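Local coordinates for protein urocanate hydratase (Paenibacillus sp. Soil724D2, PDB 7NED) that probably catalyses the NAD+-dependent hydration of thiourocanate in bacterial ergothioneine catabolism, and is captured here with urocanate bound, at residues T5-L10 with L22-E27; R352-S357 with L396-G401. One frame throughout, in Å; residues are numbered along the deposited sequence.

Interaction 1. Residues T5-L10 with L22-E27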
# COMPACT_ATOMS: atom_id res chain seq x y z
N THR A 5 -5.64 -31.23 -5.56
CA THR A 5 -6.54 -30.82 -6.63
C THR A 5 -7.74 -30.13 -6.02
O THR A 5 -8.10 -30.38 -4.85
CB THR A 5 -7.02 -32.02 -7.47
OG1 THR A 5 -7.65 -32.97 -6.60
CG2 THR A 5 -5.85 -32.67 -8.21
N ALA A 6 -8.36 -29.25 -6.79
CA ALA A 6 -9.59 -28.62 -6.34
C ALA A 6 -10.71 -29.65 -6.25
O ALA A 6 -10.88 -30.50 -7.13
CB ALA A 6 -10.00 -27.49 -7.30
N ALA A 7 -11.51 -29.52 -5.19
CA ALA A 7 -12.74 -30.27 -5.11
C ALA A 7 -13.61 -29.99 -6.33
O ALA A 7 -13.76 -28.85 -6.76
CB ALA A 7 -13.50 -29.91 -3.82
N ARG A 8 -14.18 -31.05 -6.89
CA ARG A 8 -15.17 -30.97 -7.96
C ARG A 8 -16.53 -31.31 -7.40
O ARG A 8 -16.63 -32.03 -6.39
CB ARG A 8 -14.87 -31.98 -9.07
CG ARG A 8 -14.13 -31.43 -10.24
CD ARG A 8 -12.80 -30.98 -9.81
NE ARG A 8 -11.94 -30.77 -10.97
CZ ARG A 8 -10.67 -30.41 -10.90
NH1 ARG A 8 -10.10 -30.23 -9.73
NH2 ARG A 8 -9.95 -30.29 -12.02
N GLY A 9 -17.57 -30.85 -8.09
CA GLY A 9 -18.93 -31.19 -7.72
C GLY A 9 -19.56 -30.16 -6.80
O GLY A 9 -19.09 -29.02 -6.65
N LEU A 10 -20.65 -30.58 -6.16
CA LEU A 10 -21.52 -29.64 -5.48
C LEU A 10 -21.59 -29.87 -3.99
O LEU A 10 -22.47 -29.29 -3.33
CB LEU A 10 -22.92 -29.70 -6.09
CG LEU A 10 -22.93 -29.39 -7.59
CD1 LEU A 10 -24.33 -29.55 -8.13
CD2 LEU A 10 -22.39 -27.97 -7.90
N LEU A 22 -13.56 -19.66 -2.58
CA LEU A 22 -12.20 -19.26 -2.29
C LEU A 22 -11.34 -20.48 -1.97
O LEU A 22 -10.17 -20.52 -2.36
CB LEU A 22 -12.15 -18.25 -1.13
CG LEU A 22 -13.00 -17.00 -1.40
CD1 LEU A 22 -12.94 -16.01 -0.20
CD2 LEU A 22 -12.60 -16.31 -2.73
N LEU A 23 -11.88 -21.44 -1.22
CA LEU A 23 -11.11 -22.65 -0.91
C LEU A 23 -10.76 -23.40 -2.19
O LEU A 23 -9.61 -23.83 -2.39
CB LEU A 23 -11.91 -23.58 0.03
CG LEU A 23 -11.26 -24.94 0.33
CD1 LEU A 23 -9.86 -24.72 0.98
CD2 LEU A 23 -12.16 -25.77 1.22
N ARG A 24 -11.71 -23.53 -3.09
CA ARG A 24 -11.42 -24.22 -4.35
C ARG A 24 -10.45 -23.45 -5.22
O ARG A 24 -9.69 -24.05 -5.98
CB ARG A 24 -12.71 -24.50 -5.10
CG ARG A 24 -13.54 -25.53 -4.37
CD ARG A 24 -14.75 -25.96 -5.19
NE ARG A 24 -15.58 -26.87 -4.39
CZ ARG A 24 -16.52 -27.66 -4.91
NH1 ARG A 24 -16.78 -27.65 -6.23
NH2 ARG A 24 -17.21 -28.45 -4.10
N MET A 25 -10.50 -22.11 -5.18
CA MET A 25 -9.52 -21.36 -5.96
C MET A 25 -8.12 -21.56 -5.40
O MET A 25 -7.13 -21.64 -6.16
CB MET A 25 -9.93 -19.88 -5.95
CG MET A 25 -11.13 -19.63 -6.80
SD MET A 25 -11.47 -17.90 -6.80
CE MET A 25 -10.43 -17.27 -8.15
N LEU A 26 -8.00 -21.62 -4.08
CA LEU A 26 -6.71 -21.96 -3.48
C LEU A 26 -6.23 -23.33 -3.97
O LEU A 26 -5.09 -23.49 -4.42
CB LEU A 26 -6.82 -21.92 -1.95
CG LEU A 26 -5.66 -22.52 -1.15
CD1 LEU A 26 -4.32 -21.86 -1.49
CD2 LEU A 26 -5.93 -22.44 0.34
N GLU A 27 -7.10 -24.33 -3.90
CA GLU A 27 -6.73 -25.65 -4.38
C GLU A 27 -6.36 -25.59 -5.85
O GLU A 27 -5.40 -26.25 -6.29
CB GLU A 27 -7.88 -26.62 -4.16
CG GLU A 27 -8.13 -26.88 -2.70
CD GLU A 27 -9.41 -27.64 -2.46
OE1 GLU A 27 -10.38 -27.49 -3.21
OE2 GLU A 27 -9.43 -28.43 -1.50

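Interaction 2. Residues R352-S357 with L396-G401. With URO ((2E)-3-(1H-imidazol-4-yl)acrylic acid), chain B.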
# COMPACT_ATOMS: atom_id res chain seq x y z
N ARG A 352 -11.49 -12.86 -16.00
CA ARG A 352 -11.47 -14.32 -16.11
C ARG A 352 -12.53 -14.89 -15.18
O ARG A 352 -12.97 -14.23 -14.24
CB ARG A 352 -10.08 -14.87 -15.78
CG ARG A 352 -9.65 -14.45 -14.34
CD ARG A 352 -8.18 -14.73 -14.03
NE ARG A 352 -7.23 -14.08 -14.95
CZ ARG A 352 -5.91 -14.19 -14.84
NH1 ARG A 352 -5.38 -14.88 -13.82
NH2 ARG A 352 -5.11 -13.63 -15.74
N TRP A 353 -12.92 -16.14 -15.41
CA TRP A 353 -13.90 -16.76 -14.55
C TRP A 353 -13.63 -18.25 -14.48
O TRP A 353 -12.99 -18.81 -15.36
CB TRP A 353 -15.33 -16.47 -15.02
CG TRP A 353 -15.54 -16.63 -16.49
CD1 TRP A 353 -16.10 -17.72 -17.11
CD2 TRP A 353 -15.27 -15.67 -17.52
NE1 TRP A 353 -16.19 -17.48 -18.45
CE2 TRP A 353 -15.66 -16.25 -18.73
CE3 TRP A 353 -14.71 -14.38 -17.52
CZ2 TRP A 353 -15.52 -15.61 -19.96
CZ3 TRP A 353 -14.57 -13.72 -18.75
CH2 TRP A 353 -14.98 -14.33 -19.95
N VAL A 354 -14.07 -18.87 -13.39
CA VAL A 354 -13.76 -20.27 -13.12
C VAL A 354 -15.05 -21.00 -12.79
O VAL A 354 -15.83 -20.54 -11.95
CB VAL A 354 -12.76 -20.39 -11.96
CG1 VAL A 354 -12.52 -21.88 -11.58
CG2 VAL A 354 -11.44 -19.72 -12.36
N ALA A 355 -15.24 -22.17 -13.42
CA ALA A 355 -16.42 -23.00 -13.13
C ALA A 355 -16.11 -23.83 -11.89
O ALA A 355 -15.48 -24.87 -11.97
CB ALA A 355 -16.74 -23.89 -14.32
N LEU A 356 -16.55 -23.35 -10.72
CA LEU A 356 -16.25 -24.04 -9.47
C LEU A 356 -16.86 -25.44 -9.40
O LEU A 356 -16.38 -26.29 -8.63
CB LEU A 356 -16.74 -23.20 -8.30
CG LEU A 356 -16.04 -21.83 -8.27
CD1 LEU A 356 -16.89 -20.79 -7.51
CD2 LEU A 356 -14.66 -21.94 -7.64
N SER A 357 -17.91 -25.70 -10.18
CA SER A 357 -18.46 -27.06 -10.20
C SER A 357 -17.45 -28.06 -10.74
O SER A 357 -17.55 -29.26 -10.44
CB SER A 357 -19.74 -27.10 -11.03
OG SER A 357 -19.48 -26.90 -12.42
N LEU A 396 -9.48 -26.54 -12.75
CA LEU A 396 -10.89 -26.24 -12.94
C LEU A 396 -11.10 -25.59 -14.30
O LEU A 396 -10.30 -24.75 -14.70
CB LEU A 396 -11.38 -25.30 -11.84
CG LEU A 396 -11.42 -25.91 -10.44
CD1 LEU A 396 -11.87 -24.86 -9.44
CD2 LEU A 396 -12.40 -27.10 -10.46
N PRO A 397 -12.15 -25.97 -15.04
CA PRO A 397 -12.45 -25.25 -16.29
C PRO A 397 -12.53 -23.76 -16.03
O PRO A 397 -13.15 -23.33 -15.06
CB PRO A 397 -13.80 -25.83 -16.71
CG PRO A 397 -13.82 -27.23 -16.06
CD PRO A 397 -13.13 -27.04 -14.75
N ALA A 398 -11.90 -22.97 -16.90
CA ALA A 398 -11.85 -21.52 -16.72
C ALA A 398 -11.77 -20.86 -18.09
O ALA A 398 -11.44 -21.51 -19.09
CB ALA A 398 -10.66 -21.11 -15.85
N ARG A 399 -12.00 -19.55 -18.12
CA ARG A 399 -11.94 -18.79 -19.36
C ARG A 399 -11.33 -17.43 -19.10
O ARG A 399 -11.63 -16.80 -18.07
CB ARG A 399 -13.34 -18.64 -19.98
CG ARG A 399 -13.40 -17.84 -21.30
CD ARG A 399 -12.66 -18.55 -22.47
NE ARG A 399 -13.34 -19.75 -22.93
CZ ARG A 399 -12.78 -20.95 -23.06
NH1 ARG A 399 -11.49 -21.17 -22.75
NH2 ARG A 399 -13.54 -21.96 -23.44
N ILE A 400 -10.45 -17.00 -20.02
CA ILE A 400 -9.94 -15.63 -20.07
C ILE A 400 -10.74 -14.87 -21.12
O ILE A 400 -11.06 -15.40 -22.20
CB ILE A 400 -8.43 -15.60 -20.40
CG1 ILE A 400 -7.89 -14.15 -20.32
CG2 ILE A 400 -8.17 -16.17 -21.75
CD1 ILE A 400 -7.86 -13.62 -18.80
N GLY A 401 -11.09 -13.62 -20.80
CA GLY A 401 -11.83 -12.86 -21.80
C GLY A 401 -11.74 -11.38 -21.49
O GLY A 401 -12.29 -10.93 -20.48
OAA URO B . -2.62 -14.34 -15.33
CAI URO B . -2.07 -14.60 -14.17
OAB URO B . -2.54 -15.33 -13.40
CAC URO B . -0.82 -13.92 -13.80
CAD URO B . -0.27 -13.07 -14.62
CAJ URO B . 0.93 -12.52 -14.09
CAF URO B . 1.91 -11.85 -14.76
NAH URO B . 2.99 -11.63 -13.95
CAE URO B . 2.66 -12.17 -12.80
NAG URO B . 1.42 -12.72 -12.83

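Interaction 1. Residues T5-L10 with L22-E27
Arg24 reaches from helix 17-31 to the loop 5-10 and ends at the carbonyl of Gly9. Its CG is anti to the carbonyl carbon (chi1 -69°), and the chain runs extended from there to NE. From CB the chain passes to CG, which skirts the carbonyl of Ala7. Arg24 CD comes closer, 3.4 Å from Ala7 O. Arg24 NE lies 3.7 Å from Ala7 CB and also makes a salt bridge with Glu20. That methyl sits over one face of the guanidinium, off toward its rim. At the tip, Arg24 NH1 donates to Gly9 O over 2.7 Å, with the acceptor near the guanidinium plane. Arg24 NH2 adds a weak bond to Gly9 O at 3.2 Å. NH1 also passes Ala7 O, but the angle is too poor for a bond.

One turn further on, Glu27 meets Thr5 to Ala7. Glu27 CB packs 3.4 Å from Ala6 CA. Ala7 N donates to Glu27 OE1 at 3.1 Å, with an N-H...O angle of 167°, and approaches from above the carboxylate plane. Glu27 OE2 holds Arg13 in a salt bridge.

Two charged side chains, Arg24 and Glu27, thus tie the loop before helix 17-31 back onto that helix. Most of the polar hold falls on backbone groups of the loop, while the Ala7 methyl fits against the guanidinium face.

Interaction 2. Residues R352-S357 with L396-G401
Arg399 O is held from strand 351-355 by Trp353 N and Arg352 CA. Trp353 N donates to Arg399 O at 3.0 Å. Arg352 CA adds a CA-H...O contact to the same Arg399 O at 3.2 Å. The pair is an antiparallel beta ladder at the edge of the mixed sheet, and the short strand axes run at 170°. Trp353 and Arg399 form the hydrogen-bonded pair, and Arg399 N returns a bond to Trp353 O. Ala355 N extends the ladder to Pro397 O.

The indole packs one face against the same carbonyl, with Arg399 O 3.8 Å above the centre of the Trp353 ring. The first torsion of Trp353 (chi1 45°) sets CG between the backbone N and the carbonyl carbon. The ring reaches across the neighbouring strand, where Trp353 CZ2 meets Arg399 CG at 3.4 Å. Beyond CG, the guanidinium of Arg399 leads away to Asp367 and Gln133. Helix 360-373 packs on the indole through Ile366 and Ile370. An alanine at Trp353 would probably open a gap between the sheet and this helix, and leave the CB and CG of Arg399 without the ring they pack on.

On the opposite face Val354 CG1 meets Leu396 CB at 3.6 Å, and the two side chains cross at about a right angle. Arg352 also points to this face, and Ile400 CD1 packs beside its NE. The tip of Arg352 lies in the urocanate pocket. The Arg352 side chain also touches Asp433, another residue of that pocket, and its NH1 also bonds to Gln128 O. The guanidinium clasps the carboxylate in a two-pronged grip. Arg352 NH1 donates to OAB of urocanate at 2.9 Å, and Arg352 NH2 to OAA at 2.6 Å.

In the fold
Interaction 1 is partly buried and lies toward the outside of the chain, whereas interaction 2 is wholly buried and closer to its centre. Interaction 1 joins a loop to a helix by charged side chains that hold backbone groups. Interaction 2 joins two sheet strands by backbone bonds and apolar packing, and it also carries a residue of the urocanate pocket. The two touch, one in the urocanase N-terminal domain, the other in the C-terminal domain. Arg24 NH1 lies 2.8 Å from Leu356 O, a probable hydrogen bond, and Gly9 N is placed likewise toward Ser357 O. Ala6 and Arg8 pack on Leu396. The N-terminal loop 5-10 thus lies against the end of the 352-357 segment and the start of 396-401.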